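Side-chain contacts in phytase (Debaryomyces castellii, PDB 2GFI), which hydrolyses phytate (inositol hexakisphosphate) as a 3-phytase of the histidine acid phosphatase family: residues T308-S313 against A420-G425; L316-K321 against C410-Y415. One frame throughout, in Å; residues are numbered along the deposited sequence.

In the fold
Helices 302-318 and 412-423 run antiparallel, a compact example of how two helices far apart in sequence can be joined at several points along one seam. Contact 1 pairs the middle of helix 302-318 with the C-terminal end of helix 412-423; in contact 2 the C-terminal end of the former meets the N-terminal end of the latter. Along the chain, contact 2 is nested within contact 1. Their centres lie about 13 Å apart, and Leu-310 CD1 meets Tyr-415 OH at 3.4 Å, making the packing continuous. Contact 1 carries the N-linked glycan on Asn-311; its sugar comes to about 8 Å, nearest atoms, from the Asn-318 side chain of contact 2. Both lie away from the predicted catalytic residues His-70 and Asp-333.

Contact 1. Residues T308-S313 against A420-G425. With NAG (2-acetamido-2-deoxy-beta-D-glucopyranose), chain C.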
loop_
_atom_site.group_PDB
_atom_site.type_symbol
_atom_site.label_atom_id
_atom_site.label_comp_id
_atom_site.label_asym_id
_atom_site.label_seq_id
_atom_site.Cartn_x
_atom_site.Cartn_y
_atom_site.Cartn_z
ATOM N N THR A 308 -23.661 -16.884 -29.450
ATOM C CA THR A 308 -22.832 -17.674 -30.336
ATOM C C THR A 308 -21.602 -18.145 -29.602
ATOM O O THR A 308 -21.312 -19.363 -29.604
ATOM C CB THR A 308 -22.475 -16.943 -31.672
ATOM O OG1 THR A 308 -21.783 -15.723 -31.393
ATOM C CG2 THR A 308 -23.726 -16.487 -32.385
ATOM N N LEU A 309 -20.897 -17.209 -28.947
ATOM C CA LEU A 309 -19.736 -17.574 -28.118
ATOM C C LEU A 309 -20.135 -18.294 -26.856
ATOM O O LEU A 309 -19.385 -19.107 -26.382
ATOM C CB LEU A 309 -18.827 -16.372 -27.788
ATOM C CG LEU A 309 -18.046 -15.765 -28.961
ATOM C CD1 LEU A 309 -17.256 -14.531 -28.523
ATOM C CD2 LEU A 309 -17.137 -16.805 -29.661
ATOM N N LEU A 310 -21.311 -18.004 -26.301
ATOM C CA LEU A 310 -21.757 -18.727 -25.100
ATOM C C LEU A 310 -21.977 -20.207 -25.402
ATOM O O LEU A 310 -21.516 -21.065 -24.639
ATOM C CB LEU A 310 -23.000 -18.091 -24.495
ATOM C CG LEU A 310 -23.452 -18.641 -23.141
ATOM C CD1 LEU A 310 -22.379 -18.381 -22.132
ATOM C CD2 LEU A 310 -24.784 -18.040 -22.733
ATOM N N ASN A 311 -22.648 -20.490 -26.534
ATOM C CA ASN A 311 -22.846 -21.878 -27.047
ATOM C C ASN A 311 -21.550 -22.619 -27.320
ATOM O O ASN A 311 -21.375 -23.762 -26.887
ATOM C CB ASN A 311 -23.650 -21.854 -28.348
ATOM C CG ASN A 311 -25.144 -21.727 -28.123
ATOM O OD1 ASN A 311 -25.621 -21.857 -26.990
ATOM N ND2 ASN A 311 -25.894 -21.497 -29.221
ATOM N N ALA A 312 -20.641 -21.957 -28.023
ATOM C CA ALA A 312 -19.351 -22.513 -28.406
ATOM C C ALA A 312 -18.535 -22.884 -27.182
ATOM O O ALA A 312 -18.016 -24.018 -27.071
ATOM C CB ALA A 312 -18.580 -21.515 -29.274
ATOM N N SER A 313 -18.449 -21.932 -26.250
ATOM C CA SER A 313 -17.828 -22.149 -24.948
ATOM C C SER A 313 -18.422 -23.343 -24.200
ATOM O O SER A 313 -17.696 -24.119 -23.570
ATOM C CB SER A 313 -17.929 -20.870 -24.091
ATOM O OG SER A 313 -17.968 -21.176 -22.709
ATOM N N ALA A 420 -28.659 -23.004 -21.666
ATOM C CA ALA A 420 -29.895 -23.231 -22.424
ATOM C C ALA A 420 -30.933 -22.129 -22.174
ATOM O O ALA A 420 -31.536 -21.637 -23.114
ATOM C CB ALA A 420 -30.480 -24.628 -22.132
ATOM N N GLU A 421 -31.109 -21.733 -20.910
ATOM C CA GLU A 421 -32.002 -20.627 -20.526
ATOM C C GLU A 421 -31.589 -19.298 -21.157
ATOM O O GLU A 421 -32.456 -18.517 -21.606
ATOM C CB GLU A 421 -32.008 -20.443 -19.002
ATOM C CG GLU A 421 -32.915 -21.390 -18.222
ATOM C CD GLU A 421 -32.958 -21.072 -16.718
ATOM O OE1 GLU A 421 -31.870 -20.765 -16.114
ATOM O OE2 GLU A 421 -34.093 -21.123 -16.139
ATOM N N ARG A 422 -30.270 -19.051 -21.177
ATOM C CA ARG A 422 -29.710 -17.825 -21.725
ATOM C C ARG A 422 -29.903 -17.767 -23.223
ATOM O O ARG A 422 -30.240 -16.730 -23.766
ATOM C CB ARG A 422 -28.214 -17.691 -21.385
ATOM C CG ARG A 422 -27.877 -17.456 -19.901
ATOM C CD ARG A 422 -28.594 -16.289 -19.292
ATOM N NE ARG A 422 -28.180 -15.054 -19.912
ATOM C CZ ARG A 422 -28.755 -13.875 -19.686
ATOM N NH1 ARG A 422 -29.781 -13.791 -18.858
ATOM N NH2 ARG A 422 -28.315 -12.778 -20.304
ATOM N N VAL A 423 -29.693 -18.889 -23.899
ATOM C CA VAL A 423 -29.722 -18.895 -25.370
ATOM C C VAL A 423 -31.082 -19.267 -25.938
ATOM O O VAL A 423 -31.279 -19.220 -27.152
ATOM C CB VAL A 423 -28.619 -19.796 -25.957
ATOM C CG1 VAL A 423 -27.247 -19.417 -25.364
ATOM C CG2 VAL A 423 -28.954 -21.303 -25.764
ATOM N N ALA A 424 -32.023 -19.634 -25.061
ATOM C CA ALA A 424 -33.362 -20.058 -25.499
ATOM C C ALA A 424 -33.943 -19.069 -26.490
ATOM O O ALA A 424 -33.899 -17.850 -26.274
ATOM C CB ALA A 424 -34.311 -20.208 -24.310
ATOM N N GLY A 425 -34.490 -19.606 -27.583
ATOM C CA GLY A 425 -35.212 -18.794 -28.569
ATOM C C GLY A 425 -34.291 -17.921 -29.398
ATOM O O GLY A 425 -34.753 -17.001 -30.075
HETATM C C1 NAG C . -27.314 -21.799 -29.132
HETATM C C2 NAG C . -27.942 -21.167 -30.396
HETATM C C3 NAG C . -29.408 -21.606 -30.610
HETATM C C4 NAG C . -29.545 -23.139 -30.542
HETATM C C5 NAG C . -28.927 -23.554 -29.193
HETATM C C6 NAG C . -28.975 -25.044 -28.923
HETATM C C7 NAG C . -26.955 -19.006 -31.130
HETATM C C8 NAG C . -27.292 -17.550 -31.306
HETATM N N2 NAG C . -27.823 -19.708 -30.379
HETATM O O3 NAG C . -29.854 -21.092 -31.838
HETATM O O4 NAG C . -30.878 -23.646 -30.756
HETATM O O5 NAG C . -27.552 -23.186 -29.143
HETATM O O6 NAG C . -28.239 -25.228 -27.739
HETATM O O7 NAG C . -25.929 -19.462 -31.658
#
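Val-423, in the last turn of its helix, meets both the glycosylated Asn-311 and Leu-310. Its CB lies 3.8 Å from Asn-311 OD1, and from there the branches diverge. CG1, set beside its own backbone N (chi1 -52°), comes to 3.4 Å from Asn-311 OD1 and also reaches Leu-310 CD2 at 3.9 Å. CG2 lies 3.6 Å from Asn-311 OD1 and 3.8 Å from NAG C1. Both methyls thus touch the carbonyl oxygen of the amide that bears the N-acetylglucosamine, through the covalent bond from Asn-311 ND2 to NAG C1 (1.5 Å). With an alanine here, both methyls beside OD1 would be missing, which would probably open a gap next to the glycosylated amide and leave Leu-310 CD2 with one partner fewer. Beside this, Leu-310 CD2 meets Arg-422 CB at 3.7 Å; the guanidinium works elsewhere, NE bonding to Ala-342 O. The sugar has a second hold in a hydrogen bond to Thr-426 O, just past the helix end. The contact is a helix-helix seam between 302-318 and 412-423, where Leu-310 also packs on Phe-339, Ala-342 and Ile-343 of helix 333-343 and on Val-419.

Contact 2. Residues L316-K321 against C410-Y415; sequences LLNHDK and CNLNDY
Leu-317 packs against Leu-412 and Tyr-415 where two antiparallel helices meet beside the mixed sheet of the histidine phosphatase fold: the last turn of helix 302-318 faces the first turn of helix 412-423. The apolar contacts come first. Leu-317 CB touches Leu-412 CD1 at 3.9 Å, while farther out Leu-317 CD1 comes to 3.5 Å from Tyr-415 CE2, the leucine and tyrosine side chains crossing at about a right angle. Leu-412 and Tyr-415, three residues apart, both hold CG anti to the backbone nitrogen (chi1 178° and -176°), a torsion that leaves Leu-412 CD1 against the base of Leu-317 and the Tyr-415 ring against its tip. Strand 385-392 closes one side of this cluster, with Val-388 touching Leu-317 and Leu-412.

Polar groups border the leucines. Leu-412 CD2 lies 3.5 Å from Leu-317 O, at the C-terminal end of helix 302-318. The amide of Asn-318 lies across the Leu-412 side chain at the more open margin. Two polar atoms of the seam have partners beyond it: Leu-317 O also accepts a hydrogen bond from Lys-379 NZ, and the hydroxyls of Tyr-415 and Tyr-390 are hydrogen-bonded to each other.

A disulfide and backbone pairing lead into the helix: Cys-410 is bonded to Cys-402, strand 410-411 pairs antiparallel with 385-392, and Asn-411, its ND2 bonded to Glu-385 OE1, then acts as N-cap of helix 412-423. In the capping bond, Asn-411 OD1 accepts from Asn-413 N at 3.1 Å, nearly straight at the hydrogen (161°), with the donor slightly off the carbonyl plane.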
loop_
_atom_site.group_PDB
_atom_site.type_symbol
_atom_site.label_atom_id
_atom_site.label_comp_id
_atom_site.label_asym_id
_atom_site.label_seq_id
_atom_site.Cartn_x
_atom_site.Cartn_y
_atom_site.Cartn_z
ATOM N N LEU A 316 -17.361 -26.513 -25.752
ATOM C CA LEU A 316 -16.023 -26.833 -25.253
ATOM C C LEU A 316 -16.036 -27.456 -23.864
ATOM O O LEU A 316 -15.277 -28.380 -23.600
ATOM C CB LEU A 316 -15.099 -25.608 -25.286
ATOM C CG LEU A 316 -14.727 -25.053 -26.676
ATOM C CD1 LEU A 316 -14.066 -23.701 -26.573
ATOM C CD2 LEU A 316 -13.794 -26.026 -27.343
ATOM N N LEU A 317 -16.882 -26.951 -22.971
ATOM C CA LEU A 317 -16.895 -27.447 -21.573
ATOM C C LEU A 317 -17.485 -28.852 -21.506
ATOM O O LEU A 317 -17.112 -29.654 -20.651
ATOM C CB LEU A 317 -17.690 -26.517 -20.652
ATOM C CG LEU A 317 -17.124 -25.107 -20.463
ATOM C CD1 LEU A 317 -18.252 -24.146 -20.101
ATOM C CD2 LEU A 317 -15.980 -25.092 -19.444
ATOM N N ASN A 318 -18.432 -29.107 -22.419
ATOM C CA ASN A 318 -19.137 -30.367 -22.494
ATOM C C ASN A 318 -18.270 -31.450 -23.060
ATOM O O ASN A 318 -18.483 -32.599 -22.780
ATOM C CB ASN A 318 -20.436 -30.229 -23.287
ATOM C CG ASN A 318 -21.557 -29.684 -22.441
ATOM O OD1 ASN A 318 -22.545 -29.148 -22.951
ATOM N ND2 ASN A 318 -21.419 -29.815 -21.136
ATOM N N HIS A 319 -17.252 -31.072 -23.812
ATOM C CA HIS A 319 -16.406 -32.045 -24.459
ATOM C C HIS A 319 -15.110 -32.337 -23.711
ATOM O O HIS A 319 -14.070 -31.780 -24.014
ATOM C CB HIS A 319 -16.220 -31.675 -25.930
ATOM C CG HIS A 319 -17.464 -31.876 -26.739
ATOM N ND1 HIS A 319 -17.687 -33.013 -27.497
ATOM C CD2 HIS A 319 -18.583 -31.118 -26.860
ATOM C CE1 HIS A 319 -18.877 -32.927 -28.070
ATOM N NE2 HIS A 319 -19.442 -31.789 -27.699
ATOM N N ASP A 320 -15.225 -33.211 -22.713
ATOM C CA ASP A 320 -14.133 -33.855 -21.951
ATOM C C ASP A 320 -12.847 -34.227 -22.650
ATOM O O ASP A 320 -11.789 -34.179 -22.032
ATOM C CB ASP A 320 -14.610 -35.231 -21.441
ATOM C CG ASP A 320 -15.635 -35.130 -20.392
ATOM O OD1 ASP A 320 -15.292 -35.470 -19.227
ATOM O OD2 ASP A 320 -16.806 -34.718 -20.633
ATOM N N LYS A 321 -12.956 -34.720 -23.880
ATOM C CA LYS A 321 -11.882 -35.529 -24.473
ATOM C C LYS A 321 -10.962 -34.781 -25.421
ATOM O O LYS A 321 -9.993 -35.353 -25.931
ATOM C CB LYS A 321 -12.451 -36.774 -25.172
ATOM C CG LYS A 321 -12.458 -38.030 -24.304
ATOM C CD LYS A 321 -13.562 -38.021 -23.244
ATOM C CE LYS A 321 -13.692 -39.423 -22.613
ATOM N NZ LYS A 321 -13.593 -39.421 -21.109
ATOM N N CYS A 410 -20.567 -23.531 -10.679
ATOM C CA CYS A 410 -21.779 -24.126 -11.179
ATOM C C CYS A 410 -21.484 -25.545 -11.699
ATOM O O CYS A 410 -20.601 -25.700 -12.562
ATOM C CB CYS A 410 -22.269 -23.280 -12.329
ATOM S SG CYS A 410 -23.880 -23.763 -12.894
ATOM N N ASN A 411 -22.193 -26.560 -11.181
ATOM C CA ASN A 411 -22.061 -27.920 -11.718
ATOM C C ASN A 411 -22.267 -27.855 -13.221
ATOM O O ASN A 411 -23.208 -27.228 -13.696
ATOM C CB ASN A 411 -23.104 -28.869 -11.103
ATOM C CG ASN A 411 -22.769 -30.345 -11.321
ATOM O OD1 ASN A 411 -22.623 -30.810 -12.451
ATOM N ND2 ASN A 411 -22.658 -31.089 -10.227
ATOM N N LEU A 412 -21.400 -28.479 -13.987
ATOM C CA LEU A 412 -21.563 -28.412 -15.448
ATOM C C LEU A 412 -22.967 -28.808 -15.930
ATOM O O LEU A 412 -23.461 -28.267 -16.919
ATOM C CB LEU A 412 -20.477 -29.219 -16.139
ATOM C CG LEU A 412 -20.514 -29.311 -17.659
ATOM C CD1 LEU A 412 -20.487 -27.963 -18.355
ATOM C CD2 LEU A 412 -19.345 -30.163 -18.048
ATOM N N ASN A 413 -23.608 -29.742 -15.217
ATOM C CA ASN A 413 -24.978 -30.128 -15.524
ATOM C C ASN A 413 -25.940 -28.979 -15.387
ATOM O O ASN A 413 -26.727 -28.717 -16.286
ATOM C CB ASN A 413 -25.406 -31.340 -14.668
ATOM C CG ASN A 413 -24.595 -32.575 -14.990
ATOM O OD1 ASN A 413 -24.303 -32.850 -16.168
ATOM N ND2 ASN A 413 -24.184 -33.305 -13.964
ATOM N N ASP A 414 -25.850 -28.280 -14.259
ATOM C CA ASP A 414 -26.589 -27.048 -14.012
ATOM C C ASP A 414 -26.176 -25.927 -14.956
ATOM O O ASP A 414 -27.012 -25.150 -15.401
ATOM C CB ASP A 414 -26.359 -26.607 -12.582
ATOM C CG ASP A 414 -27.005 -27.533 -11.578
ATOM O OD1 ASP A 414 -28.076 -28.112 -11.904
ATOM O OD2 ASP A 414 -26.511 -27.748 -10.451
ATOM N N TYR A 415 -24.885 -25.851 -15.271
ATOM C CA TYR A 415 -24.397 -24.817 -16.177
ATOM C C TYR A 415 -25.011 -24.978 -17.565
ATOM O O TYR A 415 -25.300 -23.988 -18.240
ATOM C CB TYR A 415 -22.871 -24.788 -16.267
ATOM C CG TYR A 415 -22.426 -23.627 -17.154
ATOM C CD1 TYR A 415 -22.736 -22.295 -16.798
ATOM C CD2 TYR A 415 -21.741 -23.853 -18.363
ATOM C CE1 TYR A 415 -22.376 -21.238 -17.612
ATOM C CE2 TYR A 415 -21.366 -22.794 -19.174
ATOM C CZ TYR A 415 -21.683 -21.489 -18.789
ATOM O OH TYR A 415 -21.331 -20.438 -19.578
#